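Local coordinates for TIGR00266 family protein (Pseudomonas aeruginosa, PDB 1YOX) that is of unknown function but belongs to the AIM24 family, named for mitochondrial biogenesis, and is built mainly of antiparallel beta sheets, at residues 21-26 with 87-92; 38-43 with 78-83; 188-193 with 213-218. One frame throughout, in Å; residues are numbered along the deposited sequence.

Contact 1. Residues 21-26 with 87-92; sequences EIELDP and KQHVAF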
# COMPACT_ATOMS: atom_id res chain seq x y z
N GLU C 21 -12.39 3.44 -13.24
CA GLU C 21 -12.41 4.02 -14.56
C GLU C 21 -13.87 4.28 -14.90
O GLU C 21 -14.66 3.34 -15.05
CB GLU C 21 -11.74 3.12 -15.60
CG GLU C 21 -11.55 3.83 -16.94
CD GLU C 21 -11.41 2.87 -18.11
OE1 GLU C 21 -10.26 2.60 -18.51
OE2 GLU C 21 -12.44 2.36 -18.61
N ILE C 22 -14.21 5.55 -14.98
CA ILE C 22 -15.54 6.03 -15.26
C ILE C 22 -15.69 6.22 -16.76
O ILE C 22 -14.87 6.88 -17.40
CB ILE C 22 -15.79 7.40 -14.58
CG1 ILE C 22 -15.48 7.36 -13.06
CG2 ILE C 22 -17.23 7.92 -14.92
CD1 ILE C 22 -16.46 6.53 -12.21
N GLU C 23 -16.74 5.61 -17.31
CA GLU C 23 -17.08 5.75 -18.72
C GLU C 23 -18.13 6.85 -18.88
O GLU C 23 -19.24 6.74 -18.35
CB GLU C 23 -17.60 4.41 -19.25
CG GLU C 23 -17.96 4.44 -20.73
CD GLU C 23 -18.22 3.06 -21.26
OE1 GLU C 23 -17.22 2.33 -21.49
OE2 GLU C 23 -19.41 2.69 -21.43
N LEU C 24 -17.76 7.91 -19.59
CA LEU C 24 -18.63 9.07 -19.81
C LEU C 24 -19.24 9.05 -21.22
O LEU C 24 -18.49 9.06 -22.20
CB LEU C 24 -17.80 10.36 -19.64
CG LEU C 24 -17.72 11.17 -18.32
CD1 LEU C 24 -18.09 10.39 -17.08
CD2 LEU C 24 -16.42 11.90 -18.15
N ASP C 25 -20.58 9.02 -21.33
CA ASP C 25 -21.25 9.32 -22.61
C ASP C 25 -21.20 10.81 -22.94
O ASP C 25 -20.91 11.64 -22.05
CB ASP C 25 -22.67 8.77 -22.63
CG ASP C 25 -22.71 7.26 -22.39
OD1 ASP C 25 -21.83 6.55 -22.94
OD2 ASP C 25 -23.59 6.79 -21.63
N PRO C 26 -21.39 11.19 -24.24
CA PRO C 26 -21.31 12.61 -24.57
C PRO C 26 -22.23 13.45 -23.69
O PRO C 26 -23.36 13.05 -23.43
CB PRO C 26 -21.78 12.65 -26.02
CG PRO C 26 -21.35 11.34 -26.56
CD PRO C 26 -21.61 10.37 -25.44
N LYS C 87 -18.10 7.63 -26.55
CA LYS C 87 -17.68 7.27 -25.19
C LYS C 87 -16.26 7.75 -24.85
O LYS C 87 -15.31 7.51 -25.62
CB LYS C 87 -17.69 5.75 -25.02
CG LYS C 87 -19.00 5.17 -24.58
CD LYS C 87 -18.92 3.63 -24.57
CE LYS C 87 -20.33 3.03 -24.49
NZ LYS C 87 -20.30 1.54 -24.47
N GLN C 88 -16.13 8.38 -23.68
CA GLN C 88 -14.82 8.75 -23.17
C GLN C 88 -14.61 8.21 -21.75
O GLN C 88 -15.55 7.77 -21.08
CB GLN C 88 -14.65 10.27 -23.19
CG GLN C 88 -14.77 10.94 -24.55
CD GLN C 88 -13.62 10.64 -25.47
OE1 GLN C 88 -12.47 10.56 -25.05
NE2 GLN C 88 -13.92 10.46 -26.77
N HIS C 89 -13.37 8.27 -21.29
CA HIS C 89 -13.02 7.65 -20.03
C HIS C 89 -12.11 8.55 -19.19
O HIS C 89 -11.27 9.29 -19.74
CB HIS C 89 -12.36 6.30 -20.27
CG HIS C 89 -13.18 5.37 -21.09
ND1 HIS C 89 -14.00 4.40 -20.54
CD2 HIS C 89 -13.28 5.23 -22.44
CE1 HIS C 89 -14.59 3.73 -21.52
NE2 HIS C 89 -14.17 4.21 -22.67
N VAL C 90 -12.30 8.47 -17.87
CA VAL C 90 -11.42 9.10 -16.88
C VAL C 90 -11.30 8.14 -15.69
O VAL C 90 -12.31 7.69 -15.20
CB VAL C 90 -12.01 10.40 -16.27
CG1 VAL C 90 -10.91 11.24 -15.63
CG2 VAL C 90 -12.79 11.20 -17.27
N ALA C 91 -10.08 7.88 -15.22
CA ALA C 91 -9.87 7.03 -14.05
C ALA C 91 -9.41 7.81 -12.78
O ALA C 91 -8.73 8.85 -12.88
CB ALA C 91 -8.89 5.89 -14.38
N PHE C 92 -9.82 7.30 -11.61
CA PHE C 92 -9.55 7.92 -10.31
C PHE C 92 -9.07 6.87 -9.34
O PHE C 92 -9.51 5.73 -9.42
CB PHE C 92 -10.82 8.59 -9.74
CG PHE C 92 -11.41 9.62 -10.65
CD1 PHE C 92 -12.55 9.31 -11.41
CD2 PHE C 92 -10.83 10.87 -10.77
CE1 PHE C 92 -13.09 10.23 -12.26
CE2 PHE C 92 -11.35 11.83 -11.63
CZ PHE C 92 -12.50 11.52 -12.37
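I22 and V90 exchange two backbone hydrogen bonds (I22 N to V90 O 2.9 Å), and L24 and Q88 exchange two more (L24 N to Q88 O 2.7 Å), joining strands 21-24 and 88-92 as antiparallel neighbours. E21-A91 and E23-H89 are the non-hydrogen-bonded pairs; at the second, H89 CA lies 3.3 Å from I22 O in a CA-H...O contact. E21, E23 and H89 put their side chains on one face, and the K87 chain comes up beside E23. E23 CG, anti to the backbone N (chi1 -179°), lies against H89 CE1; the extended chain beyond runs beside the imidazole, and OE1 meets its edge at CE1, 3.0 Å away. E23 OE2 forms a salt bridge with K87 NZ at 3.4 Å. E21 OE2 is 3.2 Å from H89 ND1, while E21 OE1 is held by Y39, R11 and R168 of a second subunit. On the other, largely apolar face, I22 CG1 meets the F92 ring at its edge, in the ring plane, at CE1 (3.8 Å), L24 CD2 meets V90 CG2, and Q88 at the end bonds with T41. Two carboxylates thus come close to the imidazole and might favour its protonated form, though E21 is shared with two arginines.

Contact 2. Residues 38-43 with 78-83; sequences NYMTGD and THFTNE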
# COMPACT_ATOMS: atom_id res chain seq x y z
N ASN C 38 -6.04 9.72 -12.52
CA ASN C 38 -4.87 9.04 -13.09
C ASN C 38 -4.69 9.29 -14.58
O ASN C 38 -3.55 9.44 -15.05
CB ASN C 38 -4.98 7.53 -12.95
CG ASN C 38 -5.08 7.05 -11.53
OD1 ASN C 38 -5.75 6.04 -11.28
ND2 ASN C 38 -4.41 7.70 -10.59
N TYR C 39 -5.79 9.25 -15.33
CA TYR C 39 -5.77 9.44 -16.77
C TYR C 39 -7.13 9.80 -17.34
O TYR C 39 -8.17 9.52 -16.76
CB TYR C 39 -5.17 8.22 -17.52
CG TYR C 39 -6.01 6.96 -17.45
CD1 TYR C 39 -5.67 5.94 -16.56
CD2 TYR C 39 -7.14 6.78 -18.27
CE1 TYR C 39 -6.42 4.79 -16.47
CE2 TYR C 39 -7.91 5.60 -18.16
CZ TYR C 39 -7.53 4.61 -17.26
OH TYR C 39 -8.24 3.43 -17.11
N MSE C 40 -7.09 10.42 -18.51
CA MSE C 40 -8.30 10.77 -19.23
C MSE C 40 -8.04 10.74 -20.72
O MSE C 40 -6.97 11.14 -21.20
CB MSE C 40 -8.88 12.13 -18.76
CG MSE C 40 -7.91 13.27 -18.75
SE MSE C 40 -8.57 14.91 -17.84
CE MSE C 40 -6.78 15.81 -17.92
N THR C 41 -9.04 10.24 -21.44
CA THR C 41 -9.07 10.24 -22.90
C THR C 41 -9.33 11.63 -23.48
O THR C 41 -9.53 12.61 -22.75
CB THR C 41 -10.09 9.18 -23.46
OG1 THR C 41 -11.39 9.44 -22.94
CG2 THR C 41 -9.69 7.76 -23.10
N GLY C 42 -9.34 11.70 -24.81
CA GLY C 42 -9.03 12.93 -25.54
C GLY C 42 -10.01 14.07 -25.43
O GLY C 42 -9.61 15.23 -25.36
N ASP C 43 -11.30 13.75 -25.42
CA ASP C 43 -12.31 14.81 -25.40
C ASP C 43 -12.92 15.01 -24.02
O ASP C 43 -14.00 15.58 -23.91
CB ASP C 43 -13.43 14.54 -26.44
CG ASP C 43 -12.89 14.03 -27.78
OD1 ASP C 43 -13.62 13.27 -28.47
OD2 ASP C 43 -11.73 14.36 -28.15
N THR C 78 -13.63 18.99 -8.68
CA THR C 78 -13.46 19.20 -10.11
C THR C 78 -14.47 18.39 -10.92
O THR C 78 -14.78 17.26 -10.58
CB THR C 78 -12.05 18.91 -10.60
OG1 THR C 78 -11.71 17.56 -10.29
CG2 THR C 78 -11.05 19.88 -9.96
N HIS C 79 -14.99 19.01 -11.97
CA HIS C 79 -15.96 18.38 -12.87
C HIS C 79 -15.25 17.89 -14.12
O HIS C 79 -14.53 18.64 -14.77
CB HIS C 79 -17.07 19.37 -13.26
CG HIS C 79 -18.03 19.68 -12.15
ND1 HIS C 79 -17.64 19.92 -10.85
CD2 HIS C 79 -19.38 19.80 -12.16
CE1 HIS C 79 -18.69 20.17 -10.10
NE2 HIS C 79 -19.76 20.12 -10.88
N PHE C 80 -15.42 16.61 -14.43
CA PHE C 80 -14.89 16.04 -15.68
C PHE C 80 -16.06 15.76 -16.63
O PHE C 80 -16.92 14.95 -16.33
CB PHE C 80 -14.07 14.77 -15.39
CG PHE C 80 -12.84 15.03 -14.56
CD1 PHE C 80 -12.93 15.19 -13.17
CD2 PHE C 80 -11.59 15.15 -15.17
CE1 PHE C 80 -11.79 15.46 -12.40
CE2 PHE C 80 -10.43 15.40 -14.39
CZ PHE C 80 -10.54 15.55 -13.02
N THR C 81 -16.10 16.45 -17.76
CA THR C 81 -17.17 16.25 -18.74
C THR C 81 -16.65 15.71 -20.07
O THR C 81 -15.55 16.08 -20.53
CB THR C 81 -17.99 17.54 -18.95
OG1 THR C 81 -18.40 18.03 -17.68
CG2 THR C 81 -19.27 17.26 -19.77
N ASN C 82 -17.46 14.82 -20.66
CA ASN C 82 -17.29 14.36 -22.04
C ASN C 82 -17.81 15.40 -23.06
O ASN C 82 -19.03 15.58 -23.23
CB ASN C 82 -17.98 13.03 -22.23
CG ASN C 82 -17.77 12.41 -23.62
OD1 ASN C 82 -18.14 11.25 -23.84
ND2 ASN C 82 -17.18 13.15 -24.52
N GLU C 83 -16.88 16.08 -23.73
CA GLU C 83 -17.18 17.12 -24.71
C GLU C 83 -17.07 16.61 -26.14
O GLU C 83 -17.03 17.40 -27.09
CB GLU C 83 -16.20 18.29 -24.56
CG GLU C 83 -16.06 18.81 -23.15
CD GLU C 83 -16.90 20.04 -22.92
OE1 GLU C 83 -16.37 21.14 -23.17
OE2 GLU C 83 -18.09 19.90 -22.52
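F80 and M40, a selenomethionine, carry the side-chain contact between segments 38-43 and 78-83, which share no beta bridge. Along 78-83 the contact opens at F80, whose CB points toward 38-43 from strand 78-82. M40 SE lies at the rim of this ring, in its plane, 3.9 Å from CE2 and almost as close to CD2. It is 5.1 Å from the ring centroid and 86° off the ring normal, a Met-aromatic contact of the edge type. M40 CG sits between the backbone N and the carbonyl carbon (chi1 52°), and the chain beyond it is extended, bringing the selenium across to F80; the two side chains cross at about a right angle. T81 turns its CB away from 38-43, and its hydroxyl hydrogen-bonds with that of T29. At N82 the segments draw together again, with the backbone carbonyl carbon 3.9 Å from D43 O. E83 then supplies the one hydrogen bond of the contact: its N donates to D43 O at 2.9 Å, with an N-H...O angle of 158°. The same oxygen lies against the start of the E83 side chain, 3.6 Å from CB. The contact therefore has two points, a buried one at F80 and a more exposed backbone one at E83. Around it, strand 44-48 places F46 against both M40 and F80, and strand 88-92 brings V90 to the same pair, while the F92 ring meets F80 edge-to-face. Strand 37-40 is the outermost of its sheet within the chain, but Y39 and M40 pair antiparallel with a strand of a second subunit, carrying the sheet across the interface, where R176 of that subunit packs on M40.

Contact 3. Residues 188-193 with 213-218; sequences GIDYDV and TLKGSG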
# COMPACT_ATOMS: atom_id res chain seq x y z
N GLY C 188 -29.49 6.37 10.38
CA GLY C 188 -29.93 5.46 11.44
C GLY C 188 -28.80 5.01 12.37
O GLY C 188 -29.00 4.15 13.26
N ILE C 189 -27.63 5.60 12.14
CA ILE C 189 -26.44 5.34 12.92
C ILE C 189 -26.01 6.64 13.57
O ILE C 189 -25.84 7.66 12.88
CB ILE C 189 -25.30 4.83 12.03
CG1 ILE C 189 -25.67 3.50 11.38
CG2 ILE C 189 -23.99 4.75 12.81
CD1 ILE C 189 -25.90 2.39 12.37
N ASP C 190 -25.86 6.59 14.89
CA ASP C 190 -25.38 7.73 15.68
C ASP C 190 -23.88 7.56 15.95
O ASP C 190 -23.40 6.44 16.16
CB ASP C 190 -26.14 7.80 17.00
CG ASP C 190 -26.09 9.17 17.64
OD1 ASP C 190 -25.19 9.40 18.52
OD2 ASP C 190 -26.96 10.00 17.27
N TYR C 191 -23.16 8.67 15.95
CA TYR C 191 -21.71 8.66 16.10
C TYR C 191 -21.29 9.79 17.02
O TYR C 191 -21.88 10.87 17.02
CB TYR C 191 -21.01 8.81 14.73
CG TYR C 191 -21.33 10.12 14.03
CD1 TYR C 191 -20.45 11.21 14.10
CD2 TYR C 191 -22.54 10.29 13.34
CE1 TYR C 191 -20.76 12.43 13.49
CE2 TYR C 191 -22.86 11.50 12.73
CZ TYR C 191 -21.97 12.56 12.80
OH TYR C 191 -22.29 13.77 12.18
N ASP C 192 -20.27 9.54 17.82
CA ASP C 192 -19.53 10.64 18.42
C ASP C 192 -18.14 10.20 18.82
O ASP C 192 -17.90 9.02 19.09
CB ASP C 192 -20.29 11.29 19.59
CG ASP C 192 -20.23 10.49 20.86
OD1 ASP C 192 -19.59 10.98 21.83
OD2 ASP C 192 -20.80 9.37 20.87
N VAL C 193 -17.24 11.17 18.82
CA VAL C 193 -15.82 10.97 18.95
C VAL C 193 -15.40 11.38 20.36
O VAL C 193 -15.73 12.46 20.82
CB VAL C 193 -15.05 11.84 17.93
CG1 VAL C 193 -13.54 11.66 18.07
CG2 VAL C 193 -15.51 11.54 16.50
N THR C 213 -17.86 6.06 18.69
CA THR C 213 -18.91 5.13 19.07
C THR C 213 -20.08 5.27 18.13
O THR C 213 -20.64 6.36 17.98
CB THR C 213 -19.38 5.35 20.49
OG1 THR C 213 -18.26 5.27 21.37
CG2 THR C 213 -20.41 4.29 20.91
N LEU C 214 -20.42 4.15 17.50
CA LEU C 214 -21.55 4.04 16.59
C LEU C 214 -22.70 3.28 17.25
O LEU C 214 -22.49 2.24 17.86
CB LEU C 214 -21.13 3.31 15.31
CG LEU C 214 -20.11 4.02 14.41
CD1 LEU C 214 -19.87 3.24 13.14
CD2 LEU C 214 -20.57 5.40 14.07
N LYS C 215 -23.92 3.78 17.10
CA LYS C 215 -25.07 3.08 17.69
C LYS C 215 -26.33 3.25 16.86
O LYS C 215 -26.70 4.37 16.50
CB LYS C 215 -25.29 3.54 19.14
CG LYS C 215 -25.72 5.00 19.30
CD LYS C 215 -25.49 5.55 20.74
CE LYS C 215 -24.00 5.89 21.02
NZ LYS C 215 -23.33 6.77 19.98
N GLY C 216 -27.00 2.13 16.55
CA GLY C 216 -28.25 2.18 15.80
C GLY C 216 -28.44 1.18 14.67
O GLY C 216 -28.14 -0.01 14.81
N SER C 217 -28.91 1.69 13.54
CA SER C 217 -29.44 0.88 12.44
C SER C 217 -28.46 0.18 11.51
O SER C 217 -28.10 -1.00 11.71
CB SER C 217 -30.32 1.77 11.56
OG SER C 217 -29.51 2.58 10.71
N GLY C 218 -28.04 0.92 10.48
CA GLY C 218 -27.75 0.37 9.18
C GLY C 218 -26.42 -0.26 8.88
O GLY C 218 -26.04 -1.24 9.50
O HOH W 1 -21.36 7.08 22.73
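D190 with K215 and D192 with T213 are the hydrogen-bonded pairs between antiparallel strands 189-193 and 213-216, whose N-to-C directions are 159° apart, and both pairs are closed by two backbone bonds (D190 N to K215 O 2.9 Å). The backbone angles of G188 and G216 are ones that call for glycine. K215 joins the two acids on one side of the sheet. Its CG lies between the backbone N and the carbonyl carbon (chi1 66°), and the chain then bends at chi3 and chi4, with NZ 3.5 Å from D190 OD1 in a salt bridge. A longer one reaches D192 OD2 (3.7 Å), and a water that donates to this oxygen at 3.0 Å also accepts weakly from K215 NZ. D192 OD1 is bonded to Q194. On the other side, L214 CD2 packs against Y191 CB at 3.5 Å and I189 CG2 at 3.7 Å; both I189 and L214 also touch L170. Strands 189-195 and 210-216 follow each other in the chain as a long-looped beta hairpin, its loop partly unmodelled (198-207), in a three-stranded antiparallel sheet where 210-216 is central and 189-195 outermost within the chain, with a salt-bridge network on one face and aliphatic groups on the other.

Contacts 1 and 2 form one neighbourhood, their centres about 7 Å apart, and touch directly: E21 OE1 lies 2.6 Å from Y39 OH and Q88 OE1 2.6 Å from T41 OG1, both probable hydrogen bonds. Strands 88-92 and 37-40 are neighbours in one sheet, whereas strand 78-82 of contact 2 belongs to a different one. Contact 3 stands apart, on the opposite side of the chain's centre, with its centre about 35 Å from that of contact 1 and 37 Å from that of contact 2. Only contacts 1 and 2 reach a second subunit. No functional site is known to which the three could be related.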